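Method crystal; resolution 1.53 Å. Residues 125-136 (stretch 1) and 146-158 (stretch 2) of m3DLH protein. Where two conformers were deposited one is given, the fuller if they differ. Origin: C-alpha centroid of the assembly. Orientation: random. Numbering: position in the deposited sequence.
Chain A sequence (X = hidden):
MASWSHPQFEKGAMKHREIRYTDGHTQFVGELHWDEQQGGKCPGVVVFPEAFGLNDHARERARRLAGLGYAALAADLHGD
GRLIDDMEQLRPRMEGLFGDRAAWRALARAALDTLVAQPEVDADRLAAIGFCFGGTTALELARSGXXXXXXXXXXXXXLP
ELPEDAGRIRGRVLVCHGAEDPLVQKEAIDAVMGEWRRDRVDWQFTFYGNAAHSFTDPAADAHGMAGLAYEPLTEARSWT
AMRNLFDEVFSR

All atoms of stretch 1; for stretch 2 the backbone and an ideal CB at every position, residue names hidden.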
# COMPACT_ATOMS: atom_id res chain seq x y z
N ARG A 125 -0.16 -2.41 16.59
CA ARG A 125 1.03 -2.15 15.77
C ARG A 125 0.70 -2.52 14.33
O ARG A 125 0.95 -3.64 13.88
CB ARG A 125 2.24 -2.93 16.30
CG ARG A 125 2.78 -2.40 17.63
CD ARG A 125 4.12 -3.06 18.01
NE ARG A 125 3.96 -4.49 18.26
CZ ARG A 125 4.96 -5.36 18.28
NH1 ARG A 125 6.20 -4.95 18.06
NH2 ARG A 125 4.71 -6.64 18.52
N LEU A 126 0.12 -1.57 13.60
CA LEU A 126 -0.39 -1.83 12.27
C LEU A 126 0.17 -0.82 11.28
O LEU A 126 0.34 0.36 11.59
CB LEU A 126 -1.93 -1.77 12.24
CG LEU A 126 -2.63 -2.74 13.17
CD1 LEU A 126 -4.11 -2.47 13.21
CD2 LEU A 126 -2.40 -4.18 12.73
N ALA A 127 0.42 -1.30 10.06
CA ALA A 127 0.81 -0.41 8.98
C ALA A 127 0.11 -0.81 7.70
O ALA A 127 -0.39 -1.93 7.56
CB ALA A 127 2.33 -0.42 8.76
N ALA A 128 0.12 0.11 6.74
CA ALA A 128 -0.31 -0.20 5.39
C ALA A 128 0.73 0.31 4.42
O ALA A 128 1.21 1.44 4.56
CB ALA A 128 -1.67 0.43 5.04
N ILE A 129 1.06 -0.50 3.42
CA ILE A 129 1.89 -0.06 2.32
C ILE A 129 1.16 -0.34 1.02
O ILE A 129 0.21 -1.14 0.95
CB ILE A 129 3.28 -0.72 2.31
CG1 ILE A 129 3.23 -2.20 1.89
CG2 ILE A 129 3.96 -0.53 3.65
CD1 ILE A 129 4.66 -2.80 1.67
N GLY A 130 1.60 0.32 -0.04
CA GLY A 130 0.99 0.10 -1.33
C GLY A 130 1.88 0.57 -2.45
O GLY A 130 2.70 1.49 -2.28
N PHE A 131 1.71 -0.06 -3.60
CA PHE A 131 2.51 0.17 -4.79
C PHE A 131 1.58 0.73 -5.85
O PHE A 131 0.52 0.16 -6.10
CB PHE A 131 3.15 -1.15 -5.24
CG PHE A 131 4.03 -1.73 -4.19
CD1 PHE A 131 3.50 -2.51 -3.17
CD2 PHE A 131 5.37 -1.40 -4.17
CE1 PHE A 131 4.32 -3.00 -2.16
CE2 PHE A 131 6.22 -1.89 -3.17
CZ PHE A 131 5.68 -2.67 -2.15
N CYS A 132 1.95 1.86 -6.45
CA CYS A 132 1.13 2.53 -7.48
C CYS A 132 -0.27 2.76 -6.93
O CYS A 132 -0.40 3.34 -5.85
CB CYS A 132 1.12 1.74 -8.76
SG CYS A 132 2.67 1.61 -9.33
N PHE A 133 -1.31 2.31 -7.63
CA PHE A 133 -2.67 2.51 -7.14
C PHE A 133 -2.87 1.92 -5.75
O PHE A 133 -3.67 2.45 -4.98
CB PHE A 133 -3.67 1.90 -8.13
CG PHE A 133 -5.10 2.10 -7.74
CD1 PHE A 133 -5.75 3.31 -7.96
CD2 PHE A 133 -5.82 1.06 -7.17
CE1 PHE A 133 -7.10 3.49 -7.60
CE2 PHE A 133 -7.17 1.22 -6.82
CZ PHE A 133 -7.79 2.44 -7.03
N GLY A 134 -2.14 0.85 -5.42
CA GLY A 134 -2.16 0.33 -4.05
C GLY A 134 -1.69 1.33 -3.01
O GLY A 134 -2.18 1.35 -1.88
N GLY A 135 -0.72 2.18 -3.37
CA GLY A 135 -0.30 3.23 -2.46
C GLY A 135 -1.38 4.27 -2.30
O GLY A 135 -1.63 4.75 -1.19
N THR A 136 -2.01 4.66 -3.41
CA THR A 136 -3.14 5.57 -3.33
C THR A 136 -4.19 4.98 -2.40
O THR A 136 -4.78 5.70 -1.58
CB THR A 136 -3.70 5.80 -4.73
OG1 THR A 136 -2.63 5.96 -5.68
CG2 THR A 136 -4.64 7.01 -4.74
N UNK A 146 -8.74 5.07 9.83
CA UNK A 146 -8.42 3.76 10.36
C UNK A 146 -7.24 3.83 11.33
O UNK A 146 -6.38 4.72 11.27
CB UNK A 146 -8.11 2.79 9.22
N UNK A 147 -7.20 2.87 12.24
CA UNK A 147 -6.17 2.84 13.27
C UNK A 147 -4.93 2.20 12.67
O UNK A 147 -4.76 0.98 12.67
CB UNK A 147 -6.64 2.08 14.51
N UNK A 148 -4.05 3.04 12.13
CA UNK A 148 -2.78 2.63 11.51
C UNK A 148 -1.67 3.48 12.07
O UNK A 148 -1.80 4.71 12.12
CB UNK A 148 -2.83 2.75 9.99
N UNK A 149 -0.56 2.85 12.45
CA UNK A 149 0.57 3.60 12.95
C UNK A 149 1.47 4.16 11.87
O UNK A 149 2.18 5.14 12.12
CB UNK A 149 1.40 2.71 13.88
N UNK A 150 1.44 3.58 10.67
CA UNK A 150 2.37 4.00 9.62
C UNK A 150 1.77 3.65 8.27
O UNK A 150 1.07 2.63 8.13
CB UNK A 150 3.74 3.34 9.79
N UNK A 151 2.02 4.51 7.29
CA UNK A 151 1.59 4.30 5.92
C UNK A 151 2.76 4.65 5.04
O UNK A 151 3.36 5.72 5.20
CB UNK A 151 0.35 5.13 5.57
N UNK A 152 3.11 3.76 4.11
CA UNK A 152 4.22 4.00 3.19
C UNK A 152 3.75 3.72 1.78
O UNK A 152 3.18 2.65 1.53
CB UNK A 152 5.43 3.14 3.54
N UNK A 153 3.96 4.66 0.87
CA UNK A 153 3.59 4.46 -0.52
C UNK A 153 4.82 4.39 -1.41
O UNK A 153 5.84 5.03 -1.15
CB UNK A 153 2.66 5.58 -0.99
N UNK A 154 4.73 3.59 -2.47
CA UNK A 154 5.82 3.45 -3.43
C UNK A 154 5.27 3.78 -4.81
O UNK A 154 4.32 3.12 -5.27
CB UNK A 154 6.42 2.04 -3.39
N UNK A 155 5.86 4.77 -5.45
CA UNK A 155 5.46 5.24 -6.79
C UNK A 155 3.94 5.27 -6.96
O UNK A 155 3.39 4.72 -7.91
CB UNK A 155 6.08 4.34 -7.87
N UNK A 156 3.28 5.96 -6.03
CA UNK A 156 1.81 6.03 -5.98
C UNK A 156 1.27 7.29 -6.62
O UNK A 156 1.76 8.39 -6.37
CB UNK A 156 1.32 5.95 -4.53
N UNK A 157 0.21 7.13 -7.41
CA UNK A 157 -0.59 8.28 -7.77
C UNK A 157 -1.22 8.91 -6.54
O UNK A 157 -1.46 8.24 -5.53
CB UNK A 157 -1.67 7.88 -8.78
N UNK A 158 -1.44 10.21 -6.61
CA UNK A 158 -1.97 10.97 -5.50
C UNK A 158 -3.21 11.71 -5.95
O UNK A 158 -3.31 12.15 -7.11
CB UNK A 158 -0.92 11.94 -4.95

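Position 146 has no atom of stretch 1 near its CB, so nothing visible selects a side chain. It is Ala 146.

Position 147 points sideways, its CB 5.4 Å from Leu 126 CD1. Many residues would fit. It is Ser 147, whose O lies 3.6 Å from Leu 126 CD1.

Position 148 also points sideways, but a longer apolar chain could reach Leu 126 and Ala 128. It is Leu 148. Leu 148 CD2 comes 4.2 Å from Leu 126 CB, and Leu 148 CD1 4.1 Å from Ala 128 CB.

Position 149 would hold a CB 3.4 Å from Leu 126 O, close but not prohibitive. Its phi/psi of -83/-22 do not demand glycine; the N-H is needed for Leu 126 O, which argues against proline. It is Gly 149, whose N donates to Leu 126 O at 2.8 Å.

Positions 150 to 154 form a strand parallel to 126-131. Being extended, it sends its side chains to the two faces in turn.

Position 150 shares a face with Ala 127. A small or medium apolar residue would suit. It is Ala 150, its CB 4.1 Å from Ala 127 CB.

Position 151 is on the other face, beside Ala 128. A beta-branched or other apolar residue would suit. It is Ile 151, whose CA makes a CA-H...O contact with Ala 128 O at 3.2 Å.

Position 152 returns to the face of Ile 129, its CB 4.0 Å from Ile 129 CG2. Valine, isoleucine or leucine are natural candidates. It is Val 152. Val 152 N donates to Ala 128 O at 3.0 Å.

Position 153 faces the start of the helix, its CB 4.1 Å from Gly 135 CA. Gly 135 leaves space for valine, serine or threonine. It is Thr 153, with CG2 3.5 Å from Gly 135 O.

Position 154 has its CB 3.7 Å from Phe 131 CD2. A large apolar or aromatic residue could pack against that ring. It is Phe 154. The rings are near parallel but slid apart, with little overlap; Phe 154 CE1 lies 4.2 Å from Ile 129 CD1.

Position 155 has positive phi (40/54), which favors glycine, asparagine or aspartate, yet a side chain here could reach Cys 132. It is His 155. His 155 ND1 lies 2.7 Å from Cys 132 SG, which sits at the ring edge.

Position 156 has its CB 3.4 Å from Cys 132 O. Something small is expected. It is Ala 156, whose CB packs 3.8 Å from Gly 135 CA and 3.7 Å from Thr 136 N.

Position 157 has room for a CB, so many residues would suit; what matters visibly is the backbone O. It is Gly 157, whose O accepts from Thr 136 OG1 at 2.6 Å.

Position 158 points away, leaving the choice open. It is Leu 158.

Stretch 2, residues 146-158: ASLGAIVTFHAGL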
# COMPACT_ATOMS: atom_id res chain seq x y z
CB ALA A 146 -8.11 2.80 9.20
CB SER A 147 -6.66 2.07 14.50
OG SER A 147 -5.65 2.05 15.49
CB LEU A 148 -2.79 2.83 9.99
CG LEU A 148 -3.71 2.01 9.12
CD1 LEU A 148 -3.76 2.63 7.73
CD2 LEU A 148 -3.21 0.58 9.05
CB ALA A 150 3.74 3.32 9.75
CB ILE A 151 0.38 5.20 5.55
CG1 ILE A 151 -0.79 4.97 6.50
CG2 ILE A 151 -0.04 4.94 4.13
CD1 ILE A 151 -0.82 5.99 7.61
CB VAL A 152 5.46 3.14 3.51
CG1 VAL A 152 6.62 3.56 2.58
CG2 VAL A 152 5.85 3.30 4.98
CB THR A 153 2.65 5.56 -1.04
OG1 THR A 153 3.35 6.82 -1.14
CG2 THR A 153 1.51 5.74 -0.08
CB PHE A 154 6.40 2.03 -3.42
CG PHE A 154 6.96 1.60 -2.09
CD1 PHE A 154 6.16 0.93 -1.16
CD2 PHE A 154 8.30 1.80 -1.80
CE1 PHE A 154 6.67 0.52 0.06
CE2 PHE A 154 8.84 1.40 -0.58
CZ PHE A 154 8.01 0.75 0.36
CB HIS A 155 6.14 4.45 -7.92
CG HIS A 155 6.14 2.95 -7.75
ND1 HIS A 155 5.09 2.14 -8.16
CD2 HIS A 155 7.08 2.11 -7.26
CE1 HIS A 155 5.38 0.88 -7.89
NE2 HIS A 155 6.58 0.83 -7.33
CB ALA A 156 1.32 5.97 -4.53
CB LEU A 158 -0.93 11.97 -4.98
CG LEU A 158 0.36 11.27 -4.52
CD1 LEU A 158 1.47 12.31 -4.37
CD2 LEU A 158 0.15 10.49 -3.23
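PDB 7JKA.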